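Local coordinates for inositol dehydrogenase (Lactobacillus casei, PDB 4MKX), which probably oxidises scyllo-inositol with NAD as the hydride acceptor, as a dehydrogenase of the Gfo/Idh/MocA family, at residues Ile113-Ile127 with Ala328-Ala340. Numbering follows the deposited sequence.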
# COMPACT_ATOMS: atom_id res chain seq x y z
N ILE A 113 31.33 3.10 19.27
CA ILE A 113 32.07 3.62 20.43
C ILE A 113 33.57 3.64 20.14
O ILE A 113 34.28 4.56 20.57
CB ILE A 113 31.73 2.82 21.72
CG1 ILE A 113 32.27 3.54 22.96
CG2 ILE A 113 32.23 1.36 21.65
CD1 ILE A 113 31.71 2.99 24.24
N GLY A 114 34.03 2.65 19.40
CA GLY A 114 35.44 2.52 19.07
C GLY A 114 35.60 1.31 18.17
O GLY A 114 34.61 0.67 17.81
N LEU A 115 36.84 1.00 17.81
CA LEU A 115 37.12 -0.03 16.81
C LEU A 115 37.88 -1.23 17.36
O LEU A 115 37.86 -2.32 16.77
CB LEU A 115 37.91 0.59 15.66
CG LEU A 115 37.23 1.80 15.05
CD1 LEU A 115 38.14 2.50 14.07
CD2 LEU A 115 35.94 1.38 14.37
N ASP A 116 38.57 -1.03 18.47
CA ASP A 116 39.42 -2.06 19.06
C ASP A 116 38.84 -2.50 20.39
O ASP A 116 38.65 -1.68 21.28
CB ASP A 116 40.83 -1.51 19.27
CG ASP A 116 41.73 -2.49 19.99
OD1 ASP A 116 42.29 -3.38 19.33
OD2 ASP A 116 41.87 -2.36 21.22
N ILE A 117 38.55 -3.79 20.51
CA ILE A 117 37.93 -4.36 21.71
C ILE A 117 38.72 -4.04 23.00
O ILE A 117 38.13 -3.68 24.01
CB ILE A 117 37.81 -5.89 21.60
CG1 ILE A 117 37.09 -6.29 20.31
CG2 ILE A 117 37.08 -6.45 22.81
CD1 ILE A 117 35.63 -5.93 20.30
N GLU A 118 40.03 -4.21 22.96
CA GLU A 118 40.86 -3.94 24.13
C GLU A 118 40.74 -2.47 24.54
O GLU A 118 40.53 -2.16 25.72
CB GLU A 118 42.33 -4.30 23.86
CG GLU A 118 43.27 -3.93 25.02
CD GLU A 118 44.73 -4.24 24.73
OE1 GLU A 118 45.03 -4.74 23.63
OE2 GLU A 118 45.57 -3.97 25.62
N ALA A 119 40.88 -1.58 23.57
CA ALA A 119 40.76 -0.15 23.84
C ALA A 119 39.36 0.21 24.35
O ALA A 119 39.21 1.08 25.20
CB ALA A 119 41.12 0.66 22.60
N ILE A 120 38.33 -0.45 23.82
CA ILE A 120 36.97 -0.20 24.31
C ILE A 120 36.80 -0.56 25.79
O ILE A 120 36.17 0.17 26.56
CB ILE A 120 35.90 -0.91 23.45
CG1 ILE A 120 35.91 -0.35 22.02
CG2 ILE A 120 34.53 -0.75 24.07
CD1 ILE A 120 34.99 -1.15 21.05
N GLU A 121 37.39 -1.68 26.22
CA GLU A 121 37.28 -2.07 27.62
C GLU A 121 38.00 -1.09 28.55
O GLU A 121 37.55 -0.86 29.67
CB GLU A 121 37.78 -3.51 27.82
CG GLU A 121 36.97 -4.51 26.98
CD GLU A 121 37.11 -5.94 27.45
OE1 GLU A 121 37.87 -6.19 28.41
OE2 GLU A 121 36.44 -6.82 26.86
N HIS A 122 39.07 -0.48 28.06
CA HIS A 122 39.78 0.56 28.82
C HIS A 122 38.84 1.74 29.03
O HIS A 122 38.77 2.30 30.13
CB HIS A 122 41.03 1.01 28.07
CG HIS A 122 41.84 2.03 28.81
ND1 HIS A 122 41.61 3.39 28.70
CD2 HIS A 122 42.90 1.90 29.65
CE1 HIS A 122 42.49 4.05 29.45
NE2 HIS A 122 43.28 3.16 30.03
N THR A 123 38.10 2.10 27.99
CA THR A 123 37.15 3.20 28.10
C THR A 123 35.97 2.86 29.00
O THR A 123 35.49 3.72 29.75
CB THR A 123 36.66 3.64 26.70
OG1 THR A 123 37.79 4.10 25.96
CG2 THR A 123 35.63 4.76 26.81
N GLN A 124 35.48 1.62 28.94
CA GLN A 124 34.45 1.18 29.86
C GLN A 124 34.85 1.41 31.31
O GLN A 124 34.02 1.80 32.13
CB GLN A 124 34.13 -0.29 29.65
CG GLN A 124 33.27 -0.55 28.43
CD GLN A 124 32.97 -2.02 28.26
OE1 GLN A 124 33.84 -2.78 27.84
NE2 GLN A 124 31.75 -2.42 28.59
N GLN A 125 36.12 1.16 31.62
CA GLN A 125 36.62 1.40 32.97
C GLN A 125 36.56 2.88 33.34
O GLN A 125 36.09 3.24 34.42
CB GLN A 125 38.04 0.85 33.11
CG GLN A 125 38.74 1.24 34.40
CD GLN A 125 38.13 0.60 35.64
OE1 GLN A 125 37.27 -0.27 35.54
NE2 GLN A 125 38.60 1.01 36.81
N VAL A 126 37.02 3.74 32.43
CA VAL A 126 36.98 5.19 32.65
C VAL A 126 35.53 5.65 32.87
O VAL A 126 35.24 6.42 33.78
CB VAL A 126 37.63 5.98 31.50
CG1 VAL A 126 37.52 7.48 31.74
CG2 VAL A 126 39.09 5.60 31.34
N ILE A 127 34.62 5.15 32.03
CA ILE A 127 33.21 5.47 32.19
C ILE A 127 32.68 5.06 33.57
O ILE A 127 31.95 5.82 34.21
CB ILE A 127 32.35 4.81 31.08
CG1 ILE A 127 32.70 5.41 29.71
CG2 ILE A 127 30.88 4.95 31.38
CD1 ILE A 127 32.06 4.65 28.54
N ALA A 328 27.83 1.82 27.38
CA ALA A 328 29.08 1.49 26.71
C ALA A 328 29.04 0.04 26.27
O ALA A 328 29.68 -0.32 25.29
CB ALA A 328 30.24 1.73 27.64
N GLU A 329 28.30 -0.78 27.00
CA GLU A 329 28.18 -2.20 26.68
C GLU A 329 27.40 -2.41 25.40
O GLU A 329 27.70 -3.31 24.62
CB GLU A 329 27.50 -2.97 27.82
CG GLU A 329 27.36 -4.48 27.57
CD GLU A 329 28.69 -5.22 27.64
OE1 GLU A 329 29.66 -4.67 28.21
OE2 GLU A 329 28.78 -6.36 27.12
N ASP A 330 26.37 -1.60 25.18
CA ASP A 330 25.65 -1.66 23.91
C ASP A 330 26.62 -1.30 22.79
O ASP A 330 26.57 -1.87 21.70
CB ASP A 330 24.46 -0.70 23.92
CG ASP A 330 23.38 -1.13 24.88
OD1 ASP A 330 23.07 -2.33 24.93
OD2 ASP A 330 22.83 -0.27 25.60
N GLY A 331 27.51 -0.36 23.07
CA GLY A 331 28.54 0.00 22.12
C GLY A 331 29.54 -1.10 21.85
O GLY A 331 29.86 -1.39 20.69
N LEU A 332 30.08 -1.70 22.91
CA LEU A 332 31.02 -2.81 22.77
C LEU A 332 30.45 -3.95 21.95
O LEU A 332 31.10 -4.44 21.02
CB LEU A 332 31.43 -3.33 24.15
CG LEU A 332 32.26 -4.62 24.15
CD1 LEU A 332 33.61 -4.38 23.49
CD2 LEU A 332 32.41 -5.13 25.56
N GLN A 333 29.24 -4.39 22.30
CA GLN A 333 28.64 -5.53 21.60
C GLN A 333 28.36 -5.22 20.14
O GLN A 333 28.48 -6.10 19.28
CB GLN A 333 27.37 -6.01 22.29
CG GLN A 333 27.60 -6.56 23.69
CD GLN A 333 28.52 -7.77 23.72
OE1 GLN A 333 28.70 -8.46 22.71
NE2 GLN A 333 29.11 -8.03 24.88
N GLY A 334 27.97 -3.98 19.85
CA GLY A 334 27.75 -3.58 18.47
C GLY A 334 29.02 -3.70 17.66
O GLY A 334 29.03 -4.21 16.54
N THR A 335 30.13 -3.24 18.22
CA THR A 335 31.40 -3.30 17.52
C THR A 335 31.87 -4.75 17.38
O THR A 335 32.37 -5.16 16.33
CB THR A 335 32.46 -2.48 18.25
OG1 THR A 335 32.26 -1.10 17.93
CG2 THR A 335 33.84 -2.88 17.81
N LYS A 336 31.67 -5.52 18.44
CA LYS A 336 32.11 -6.91 18.44
C LYS A 336 31.41 -7.72 17.35
O LYS A 336 32.06 -8.44 16.60
CB LYS A 336 31.86 -7.55 19.80
CG LYS A 336 32.37 -8.98 19.90
CD LYS A 336 31.97 -9.61 21.23
CE LYS A 336 32.68 -8.94 22.37
NZ LYS A 336 34.13 -8.83 22.05
N ALA A 337 30.09 -7.59 17.28
CA ALA A 337 29.31 -8.34 16.28
C ALA A 337 29.69 -7.90 14.88
O ALA A 337 29.79 -8.73 13.97
CB ALA A 337 27.81 -8.18 16.51
N ALA A 338 29.91 -6.60 14.69
CA ALA A 338 30.31 -6.10 13.38
C ALA A 338 31.68 -6.65 12.96
O ALA A 338 31.88 -7.02 11.81
CB ALA A 338 30.30 -4.57 13.36
N LEU A 339 32.62 -6.70 13.90
CA LEU A 339 33.91 -7.32 13.63
C LEU A 339 33.77 -8.80 13.27
O LEU A 339 34.46 -9.30 12.40
CB LEU A 339 34.83 -7.18 14.84
CG LEU A 339 35.27 -5.75 15.14
CD1 LEU A 339 36.07 -5.72 16.42
CD2 LEU A 339 36.09 -5.20 13.98
N ALA A 340 32.87 -9.49 13.97
CA ALA A 340 32.62 -10.89 13.70
C ALA A 340 32.05 -11.09 12.30
O ALA A 340 32.41 -12.05 11.63
CB ALA A 340 31.67 -11.47 14.74
O HOH W 1 29.99 0.51 18.79
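Helix 117-128 of the NAD-binding Rossmann domain runs antiparallel to helix 328-347 near the C-terminus of the chain; over segments 117-127 and 328-340 the axes lie 10.4 Å apart at 176°. I117 is the knob in this seam: its side chain sits in a hole made by L332, T335, K336 and L339; I117 and L339 slide past each other in opposite directions, CD1 to CD1 3.9 Å, while the bent lysine crosses it. One turn on, I120 divides its branches, CG2 leaning on L332 CD1 and CD1 meeting T335 CG2 tip to tip (3.8 Å). Beyond that, I127 CD1 and Q124 CG both press on A328 CB. The Q124 side chain crosses L332 at about a right angle, OE1 3.6 Å from L332 CD2, and with chi3 at -75° it turns NE2 to E329 OE1, a bent bond of 3.1 Å whose acceptor stays close to the amide plane. Q333 NE2 takes OE2, giving both carboxylate oxygens an amide donor. Cut back to an alanine, position Q124 would probably leave E329 OE1 without this donor and bare the side of L332. Ahead of the helix, T335 OG1 donates to G114 O (2.9 Å), almost in line with the carbonyl, and accepts from a water that also links I113 N to G331 O. I113 CG2 lies 3.7 Å from G331 C, packed directly on backbone where glycine has no side chain. F135, on strand 135-137, the parallel sheet's outermost in this chain, touches I113, I127 and A328. The result is an antiparallel helix pair in which a C-terminal helix packs on the Rossmann domain of a two-domain Gfo/Idh/MocA dehydrogenase.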